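Local atomic coordinates of fiber (Human adenovirus 35, PDB entry 2QLK), a protein that forms the adenovirus fibre, whose trimeric head (knob) domain, the part present here, probably attaches the virion to host cells and carries binding sites for the receptor CD46. Residues N81-L86 with Q180-L185; E140-G145 with S163-S168. All blocks are in the same frame, centred on the assembly; numbering follows the deposited sequence.

Contact 1 of 2, residues N81-L86 with Q180-L185; sequences NIQLRL and QFEWNL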
ATOM      1  N   ASN A  81     -13.023 -17.045  -8.719  1.00 32.11           N
ATOM      2  CA  ASN A  81     -13.228 -16.370  -7.459  1.00 35.21           C
ATOM      3  C   ASN A  81     -12.745 -17.298  -6.360  1.00 35.46           C
ATOM      4  O   ASN A  81     -13.014 -18.504  -6.369  1.00 37.12           O
ATOM      5  CB  ASN A  81     -14.706 -16.056  -7.257  1.00 57.77           C
ATOM      6  CG  ASN A  81     -14.968 -15.350  -5.950  1.00 63.12           C
ATOM      7  OD1 ASN A  81     -14.734 -14.145  -5.820  1.00 66.00           O
ATOM      8  ND2 ASN A  81     -15.441 -16.100  -4.959  1.00 64.54           N
ATOM      9  N   ILE A  82     -12.000 -16.730  -5.429  1.00 22.97           N
ATOM     10  CA  ILE A  82     -11.464 -17.466  -4.319  1.00 20.51           C
ATOM     11  C   ILE A  82     -11.819 -16.644  -3.105  1.00 20.59           C
ATOM     12  O   ILE A  82     -11.639 -15.420  -3.097  1.00 17.69           O
ATOM     13  CB  ILE A  82      -9.968 -17.585  -4.440  1.00 32.50           C
ATOM     14  CG1 ILE A  82      -9.642 -18.444  -5.675  1.00 31.49           C
ATOM     15  CG2 ILE A  82      -9.378 -18.101  -3.116  1.00 31.47           C
ATOM     16  CD1 ILE A  82      -8.164 -18.551  -6.001  1.00 34.03           C
ATOM     17  N   GLN A  83     -12.353 -17.308  -2.091  1.00 27.53           N
ATOM     18  CA  GLN A  83     -12.740 -16.635  -0.865  1.00 27.23           C
ATOM     19  C   GLN A  83     -12.170 -17.371   0.331  1.00 27.73           C
ATOM     20  O   GLN A  83     -12.182 -18.593   0.388  1.00 29.78           O
ATOM     21  CB  GLN A  83     -14.261 -16.588  -0.747  1.00 31.87           C
ATOM     22  CG  GLN A  83     -14.736 -15.756   0.439  1.00 36.26           C
ATOM     23  CD  GLN A  83     -16.245 -15.784   0.609  1.00 40.40           C
ATOM     24  OE1 GLN A  83     -16.799 -16.743   1.152  1.00 41.28           O
ATOM     25  NE2 GLN A  83     -16.919 -14.728   0.135  1.00 40.33           N
ATOM     26  N   LEU A  84     -11.667 -16.623   1.297  1.00 22.66           N
ATOM     27  CA  LEU A  84     -11.100 -17.238   2.488  1.00 21.36           C
ATOM     28  C   LEU A  84     -11.642 -16.443   3.658  1.00 22.88           C
ATOM     29  O   LEU A  84     -11.396 -15.237   3.767  1.00 17.11           O
ATOM     30  CB  LEU A  84      -9.568 -17.168   2.445  1.00 23.76           C
ATOM     31  CG  LEU A  84      -8.649 -18.376   2.184  1.00 26.19           C
ATOM     32  CD1 LEU A  84      -9.427 -19.657   1.807  1.00 27.59           C
ATOM     33  CD2 LEU A  84      -7.646 -18.002   1.115  1.00 25.47           C
ATOM     34  N   ARG A  85     -12.383 -17.111   4.529  1.00 31.54           N
ATOM     35  CA  ARG A  85     -12.962 -16.452   5.696  1.00 35.48           C
ATOM     36  C   ARG A  85     -12.267 -16.823   6.999  1.00 37.21           C
ATOM     37  O   ARG A  85     -12.059 -18.007   7.298  1.00 37.68           O
ATOM     38  CB  ARG A  85     -14.429 -16.816   5.826  1.00 41.18           C
ATOM     39  CG  ARG A  85     -15.280 -16.535   4.601  1.00 47.01           C
ATOM     40  CD  ARG A  85     -16.557 -17.368   4.685  1.00 51.60           C
ATOM     41  NE  ARG A  85     -16.228 -18.786   4.848  1.00 55.35           N
ATOM     42  CZ  ARG A  85     -17.013 -19.693   5.427  1.00 57.65           C
ATOM     43  NH1 ARG A  85     -18.202 -19.347   5.916  1.00 58.64           N
ATOM     44  NH2 ARG A  85     -16.598 -20.952   5.532  1.00 56.77           N
ATOM     45  N   LEU A  86     -11.910 -15.809   7.780  1.00 29.40           N
ATOM     46  CA  LEU A  86     -11.290 -16.026   9.065  1.00 29.67           C
ATOM     47  C   LEU A  86     -12.259 -15.523  10.129  1.00 31.10           C
ATOM     48  O   LEU A  86     -12.712 -14.386  10.064  1.00 28.88           O
ATOM     49  CB  LEU A  86      -9.978 -15.262   9.187  1.00 35.84           C
ATOM     50  CG  LEU A  86      -8.869 -15.416   8.143  1.00 36.02           C
ATOM     51  CD1 LEU A  86      -7.508 -15.259   8.832  1.00 33.55           C
ATOM     52  CD2 LEU A  86      -8.960 -16.733   7.470  1.00 37.70           C
ATOM     53  N   GLN A 180     -12.359 -11.512   5.996  1.00 26.35           N
ATOM     54  CA  GLN A 180     -12.639 -12.295   4.805  1.00 25.76           C
ATOM     55  C   GLN A 180     -11.832 -11.762   3.624  1.00 25.74           C
ATOM     56  O   GLN A 180     -11.874 -10.566   3.340  1.00 22.93           O
ATOM     57  CB  GLN A 180     -14.116 -12.226   4.440  1.00 33.38           C
ATOM     58  CG  GLN A 180     -14.468 -13.132   3.271  1.00 36.01           C
ATOM     59  CD  GLN A 180     -15.942 -13.057   2.876  1.00 40.04           C
ATOM     60  OE1 GLN A 180     -16.362 -12.165   2.133  1.00 40.88           O
ATOM     61  NE2 GLN A 180     -16.727 -13.996   3.375  1.00 42.56           N
ATOM     62  N   PHE A 181     -11.122 -12.652   2.931  1.00 23.88           N
ATOM     63  CA  PHE A 181     -10.309 -12.245   1.781  1.00 23.22           C
ATOM     64  C   PHE A 181     -10.982 -12.794   0.555  1.00 23.91           C
ATOM     65  O   PHE A 181     -11.446 -13.934   0.559  1.00 24.41           O
ATOM     66  CB  PHE A 181      -8.898 -12.869   1.850  1.00 24.01           C
ATOM     67  CG  PHE A 181      -8.050 -12.375   2.994  1.00 23.36           C
ATOM     68  CD1 PHE A 181      -7.367 -11.149   2.907  1.00 19.54           C
ATOM     69  CD2 PHE A 181      -7.957 -13.110   4.167  1.00 23.40           C
ATOM     70  CE1 PHE A 181      -6.606 -10.667   3.992  1.00 23.93           C
ATOM     71  CE2 PHE A 181      -7.200 -12.638   5.259  1.00 23.13           C
ATOM     72  CZ  PHE A 181      -6.527 -11.415   5.175  1.00 23.39           C
ATOM     73  N   GLU A 182     -11.048 -11.998  -0.503  1.00 22.63           N
ATOM     74  CA  GLU A 182     -11.604 -12.504  -1.730  1.00 22.14           C
ATOM     75  C   GLU A 182     -10.822 -12.003  -2.947  1.00 22.16           C
ATOM     76  O   GLU A 182     -10.583 -10.806  -3.080  1.00 18.77           O
ATOM     77  CB  GLU A 182     -13.080 -12.133  -1.840  1.00 41.90           C
ATOM     78  CG  GLU A 182     -13.742 -12.769  -3.039  1.00 49.29           C
ATOM     79  CD  GLU A 182     -15.257 -12.709  -2.968  1.00 54.16           C
ATOM     80  OE1 GLU A 182     -15.840 -13.453  -2.144  1.00 57.49           O
ATOM     81  OE2 GLU A 182     -15.856 -11.912  -3.731  1.00 54.72           O
ATOM     82  N   TRP A 183     -10.378 -12.930  -3.796  1.00 22.80           N
ATOM     83  CA  TRP A 183      -9.650 -12.594  -5.026  1.00 23.16           C
ATOM     84  C   TRP A 183     -10.562 -12.937  -6.198  1.00 25.75           C
ATOM     85  O   TRP A 183     -11.190 -13.992  -6.218  1.00 26.79           O
ATOM     86  CB  TRP A 183      -8.384 -13.422  -5.185  1.00 18.41           C
ATOM     87  CG  TRP A 183      -7.311 -13.121  -4.193  1.00 19.33           C
ATOM     88  CD1 TRP A 183      -6.242 -12.306  -4.371  1.00 20.35           C
ATOM     89  CD2 TRP A 183      -7.191 -13.671  -2.878  1.00 21.42           C
ATOM     90  NE1 TRP A 183      -5.436 -12.313  -3.242  1.00 23.91           N
ATOM     91  CE2 TRP A 183      -5.996 -13.146  -2.311  1.00 20.87           C
ATOM     92  CE3 TRP A 183      -7.975 -14.562  -2.118  1.00 18.17           C
ATOM     93  CZ2 TRP A 183      -5.563 -13.485  -1.019  1.00 23.95           C
ATOM     94  CZ3 TRP A 183      -7.542 -14.901  -0.837  1.00 19.05           C
ATOM     95  CH2 TRP A 183      -6.344 -14.361  -0.300  1.00 22.28           C
ATOM     96  N   ASN A 184     -10.597 -12.064  -7.188  1.00 22.58           N
ATOM     97  CA  ASN A 184     -11.441 -12.272  -8.333  1.00 24.58           C
ATOM     98  C   ASN A 184     -10.670 -12.040  -9.629  1.00 24.47           C
ATOM     99  O   ASN A 184     -10.038 -10.996  -9.833  1.00 21.86           O
ATOM    100  CB  ASN A 184     -12.628 -11.321  -8.271  1.00 35.56           C
ATOM    101  CG  ASN A 184     -13.585 -11.517  -9.430  1.00 41.94           C
ATOM    102  OD1 ASN A 184     -14.379 -12.469  -9.450  1.00 44.29           O
ATOM    103  ND2 ASN A 184     -13.507 -10.629 -10.414  1.00 43.08           N
ATOM    104  N   LEU A 185     -10.726 -13.029 -10.500  1.00 25.38           N
ATOM    105  CA  LEU A 185     -10.088 -12.930 -11.800  1.00 27.63           C
ATOM    106  C   LEU A 185     -11.208 -12.695 -12.828  1.00 29.77           C
ATOM    107  O   LEU A 185     -12.164 -13.463 -12.905  1.00 29.20           O
ATOM    108  CB  LEU A 185      -9.361 -14.225 -12.158  1.00 22.52           C
ATOM    109  CG  LEU A 185      -9.007 -14.221 -13.666  1.00 24.77           C
ATOM    110  CD1 LEU A 185      -7.857 -13.219 -13.967  1.00 24.99           C
ATOM    111  CD2 LEU A 185      -8.642 -15.617 -14.110  1.00 25.97           C
TER
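Ile82 with Trp183 and Leu84 with Phe181 are the hydrogen-bonded pairs of two neighbouring antiparallel strands in the fibre knob's beta-sandwich. Each pair is closed by two N-H...O bonds; the shortest runs from Phe181 N to Leu84 O (2.7 Å). Between them, CA-H...O contacts such as Glu182 CA to Ile82 O (3.2 Å) add to the backbone grip.

The apolar contacts lie on the face of Ile82, Leu84, Phe181 and Trp183. The benzo edge of the indole reaches toward the side chains of 81-86: Trp183 CE3 meets Ile82 CG2 at 3.9 Å, while Leu84 CD2 comes obliquely to Trp183 CZ3 at 3.7 Å. Leu64 of strand 57-66 touches Ile82, Leu84 and Trp183 from the opposing sheet.

Polar side chains occupy the other face. Gln83, with CG anti to the backbone N (chi1 -173°), reaches across so that NE2 donates to Glu182 OE1 (2.8 Å) in a bent bond, 137° at the hydrogen. Its amide stacks on that of Gln180, the planes 18° apart. Gln180 NE2 lies 3.2 Å from Arg85 CG, beside the aliphatic stem of an arginine whose guanidinium forms a salt bridge with Asp100.

The pairing thus separates an apolar, inward face from a partly exposed, polar one.

Contact 2 of 2, residues E140-G145 with S163-S168; sequences ENYIHG and SIMLNS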
ATOM      1  N   GLU A 140     -18.028   0.825   4.571  1.00 60.21           N
ATOM      2  CA  GLU A 140     -16.780   1.183   5.241  1.00 56.68           C
ATOM      3  C   GLU A 140     -16.158  -0.044   5.908  1.00 52.64           C
ATOM      4  O   GLU A 140     -15.226   0.069   6.706  1.00 53.29           O
ATOM      5  CB  GLU A 140     -16.996   2.305   6.272  1.00 89.18           C
ATOM      6  CG  GLU A 140     -17.606   1.892   7.606  1.00 91.58           C
ATOM      7  CD  GLU A 140     -19.078   1.560   7.508  1.00 92.96           C
ATOM      8  OE1 GLU A 140     -19.828   2.369   6.916  1.00 92.80           O
ATOM      9  OE2 GLU A 140     -19.485   0.500   8.035  1.00 93.33           O
ATOM     10  N   ASN A 141     -16.691  -1.213   5.567  1.00 44.16           N
ATOM     11  CA  ASN A 141     -16.202  -2.477   6.088  1.00 38.33           C
ATOM     12  C   ASN A 141     -15.392  -3.219   5.029  1.00 33.31           C
ATOM     13  O   ASN A 141     -15.044  -4.392   5.195  1.00 31.35           O
ATOM     14  CB  ASN A 141     -17.370  -3.329   6.559  1.00 54.67           C
ATOM     15  CG  ASN A 141     -17.765  -3.019   7.982  1.00 56.34           C
ATOM     16  OD1 ASN A 141     -18.088  -1.879   8.313  1.00 59.34           O
ATOM     17  ND2 ASN A 141     -17.730  -4.031   8.837  1.00 55.95           N
ATOM     18  N   TYR A 142     -15.089  -2.531   3.933  1.00 29.93           N
ATOM     19  CA  TYR A 142     -14.309  -3.139   2.865  1.00 25.73           C
ATOM     20  C   TYR A 142     -13.022  -2.402   2.524  1.00 20.74           C
ATOM     21  O   TYR A 142     -12.952  -1.160   2.603  1.00 18.13           O
ATOM     22  CB  TYR A 142     -15.142  -3.215   1.582  1.00 45.08           C
ATOM     23  CG  TYR A 142     -16.275  -4.223   1.600  1.00 50.16           C
ATOM     24  CD1 TYR A 142     -16.028  -5.587   1.431  1.00 52.82           C
ATOM     25  CD2 TYR A 142     -17.597  -3.809   1.770  1.00 51.02           C
ATOM     26  CE1 TYR A 142     -17.082  -6.517   1.428  1.00 54.48           C
ATOM     27  CE2 TYR A 142     -18.647  -4.720   1.769  1.00 54.05           C
ATOM     28  CZ  TYR A 142     -18.387  -6.072   1.594  1.00 55.78           C
ATOM     29  OH  TYR A 142     -19.440  -6.969   1.563  1.00 59.54           O
ATOM     30  N   ILE A 143     -12.004  -3.192   2.184  1.00 17.56           N
ATOM     31  CA  ILE A 143     -10.748  -2.688   1.659  1.00 18.55           C
ATOM     32  C   ILE A 143     -10.747  -3.316   0.249  1.00 19.28           C
ATOM     33  O   ILE A 143     -11.063  -4.523   0.077  1.00 15.05           O
ATOM     34  CB  ILE A 143      -9.518  -3.179   2.449  1.00 20.83           C
ATOM     35  CG1 ILE A 143      -9.501  -2.496   3.829  1.00 22.07           C
ATOM     36  CG2 ILE A 143      -8.212  -2.850   1.677  1.00 18.39           C
ATOM     37  CD1 ILE A 143      -8.395  -2.989   4.764  1.00 21.22           C
ATOM     38  N   HIS A 144     -10.457  -2.508  -0.770  1.00 22.72           N
ATOM     39  CA  HIS A 144     -10.432  -3.028  -2.152  1.00 20.96           C
ATOM     40  C   HIS A 144      -9.114  -2.638  -2.770  1.00 20.13           C
ATOM     41  O   HIS A 144      -8.651  -1.515  -2.583  1.00 19.41           O
ATOM     42  CB  HIS A 144     -11.545  -2.433  -3.010  1.00 27.68           C
ATOM     43  CG  HIS A 144     -12.911  -2.616  -2.445  1.00 32.02           C
ATOM     44  ND1 HIS A 144     -13.595  -1.598  -1.812  1.00 32.43           N
ATOM     45  CD2 HIS A 144     -13.724  -3.698  -2.411  1.00 32.76           C
ATOM     46  CE1 HIS A 144     -14.771  -2.047  -1.414  1.00 31.87           C
ATOM     47  NE2 HIS A 144     -14.875  -3.318  -1.763  1.00 35.04           N
ATOM     48  N   GLY A 145      -8.529  -3.554  -3.530  1.00 18.70           N
ATOM     49  CA  GLY A 145      -7.264  -3.302  -4.150  1.00 17.60           C
ATOM     50  C   GLY A 145      -7.073  -4.250  -5.299  1.00 19.87           C
ATOM     51  O   GLY A 145      -7.989  -5.003  -5.682  1.00 18.79           O
ATOM     52  N   SER A 163     -10.566  -7.992  -2.325  1.00 22.75           N
ATOM     53  CA  SER A 163     -11.397  -7.326  -1.355  1.00 24.51           C
ATOM     54  C   SER A 163     -11.218  -7.958   0.005  1.00 24.14           C
ATOM     55  O   SER A 163     -11.144  -9.183   0.144  1.00 23.19           O
ATOM     56  CB  SER A 163     -12.872  -7.437  -1.734  1.00 31.79           C
ATOM     57  OG  SER A 163     -13.192  -6.560  -2.798  1.00 38.60           O
ATOM     58  N   ILE A 164     -11.117  -7.112   1.014  1.00 17.06           N
ATOM     59  CA  ILE A 164     -11.000  -7.613   2.358  1.00 18.27           C
ATOM     60  C   ILE A 164     -12.180  -7.044   3.107  1.00 20.43           C
ATOM     61  O   ILE A 164     -12.410  -5.841   3.099  1.00 21.50           O
ATOM     62  CB  ILE A 164      -9.705  -7.162   3.005  1.00 24.87           C
ATOM     63  CG1 ILE A 164      -8.529  -7.625   2.138  1.00 21.97           C
ATOM     64  CG2 ILE A 164      -9.652  -7.688   4.447  1.00 20.68           C
ATOM     65  CD1 ILE A 164      -7.157  -7.320   2.733  1.00 29.67           C
ATOM     66  N   MET A 165     -12.968  -7.919   3.717  1.00 23.40           N
ATOM     67  CA  MET A 165     -14.131  -7.461   4.459  1.00 24.35           C
ATOM     68  C   MET A 165     -13.876  -7.681   5.929  1.00 25.32           C
ATOM     69  O   MET A 165     -13.520  -8.798   6.359  1.00 20.86           O
ATOM     70  CB  MET A 165     -15.376  -8.224   4.013  1.00 31.11           C
ATOM     71  CG  MET A 165     -16.661  -7.676   4.610  1.00 39.09           C
ATOM     72  SD  MET A 165     -18.100  -8.693   4.228  1.00 45.89           S
ATOM     73  CE  MET A 165     -18.434  -9.443   5.866  1.00 45.20           C
ATOM     74  N   LEU A 166     -14.036  -6.616   6.713  1.00 26.53           N
ATOM     75  CA  LEU A 166     -13.775  -6.705   8.141  1.00 28.58           C
ATOM     76  C   LEU A 166     -15.048  -6.872   8.956  1.00 30.41           C
ATOM     77  O   LEU A 166     -16.013  -6.131   8.766  1.00 30.49           O
ATOM     78  CB  LEU A 166     -12.998  -5.460   8.608  1.00 27.52           C
ATOM     79  CG  LEU A 166     -11.708  -5.196   7.808  1.00 29.67           C
ATOM     80  CD1 LEU A 166     -11.266  -3.771   8.055  1.00 27.59           C
ATOM     81  CD2 LEU A 166     -10.603  -6.216   8.162  1.00 29.78           C
ATOM     82  N   ASN A 167     -15.054  -7.863   9.852  1.00 29.90           N
ATOM     83  CA  ASN A 167     -16.219  -8.118  10.706  1.00 30.73           C
ATOM     84  C   ASN A 167     -17.508  -8.154   9.870  1.00 33.90           C
ATOM     85  O   ASN A 167     -17.658  -8.998   8.991  1.00 35.66           O
ATOM     86  CB  ASN A 167     -16.302  -7.041  11.810  1.00 26.91           C
ATOM     87  CG  ASN A 167     -15.074  -7.031  12.706  1.00 26.26           C
ATOM     88  OD1 ASN A 167     -14.378  -8.047  12.839  1.00 27.02           O
ATOM     89  ND2 ASN A 167     -14.794  -5.890  13.327  1.00 24.76           N
ATOM     90  N   SER A 168     -18.442  -7.253  10.132  1.00 40.13           N
ATOM     91  CA  SER A 168     -19.693  -7.220   9.354  1.00 45.84           C
ATOM     92  C   SER A 168     -20.634  -8.437   9.475  1.00 49.80           C
ATOM     93  O   SER A 168     -21.727  -8.322  10.038  1.00 49.09           O
ATOM     94  CB  SER A 168     -19.389  -6.990   7.874  1.00 75.75           C
ATOM     95  OG  SER A 168     -20.553  -7.183   7.086  1.00 77.81           O
TER
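Tyr142 and Met165 run side by side, pointing the same way, in the beta hairpin of strands 142-150 and 157-166. The thioether approaches the phenol ring obliquely, a Met-aromatic contact with Met165 SD 4.5 Å from the ring centroid and 49° off its normal. Met165 CG, anti to the backbone N (chi1 -172°), lies 3.4 Å from Tyr142 CE1, and chain extension carries SD toward the hydroxyl. The phenol hydroxyl is hydrogen-bonded to Asp138. On the same side of the sheet, the hydroxyl of Ser163 sits at the edge of the His144 ring, near its plane, while the carbonyl carbon of Tyr142 lies over the rim of one ring face. Met150 and Leu157 of a second subunit pack on Tyr142 and His144.

On the other side, Ile143 and Ile164 face each other, CB to CB 4.0 Å, and both touch Phe203 of strand 203-208. Their backbones form a hydrogen-bonded pair, which Leu166 N extends by donating to Asn141 O (2.9 Å).

At the hairpin's open end the Asn141 side chain adds a further bond to the same residue: ND2 donates to Leu166 O at 2.7 Å, meeting the carbonyl almost head-on, with the oxygen 26° out of the amide plane.

In the fold
From the N terminus, strand 79-88 follows three strands of the sandwich's other sheet and opens its own; contact 1 closes only when strand 177-186 returns, after 93 intervening residues between 81-86 and 180-185. Inside this long loop lies contact 2, a local hairpin closure with 17 residues between its segments, so the two contacts nest without crossing. Strand 157-166 joins them, bonded through its backbone to strand 177-186, and gives the sheet order 79-88, 177-186, 157-166, 142-150. The contact centres are 11 Å apart. Both pack one face against the second sheet of the sandwich, contact 1 on strands 45-54 and 57-66, contact 2 on strand 203-208, and contact 2 also touches a neighbouring subunit of the trimer.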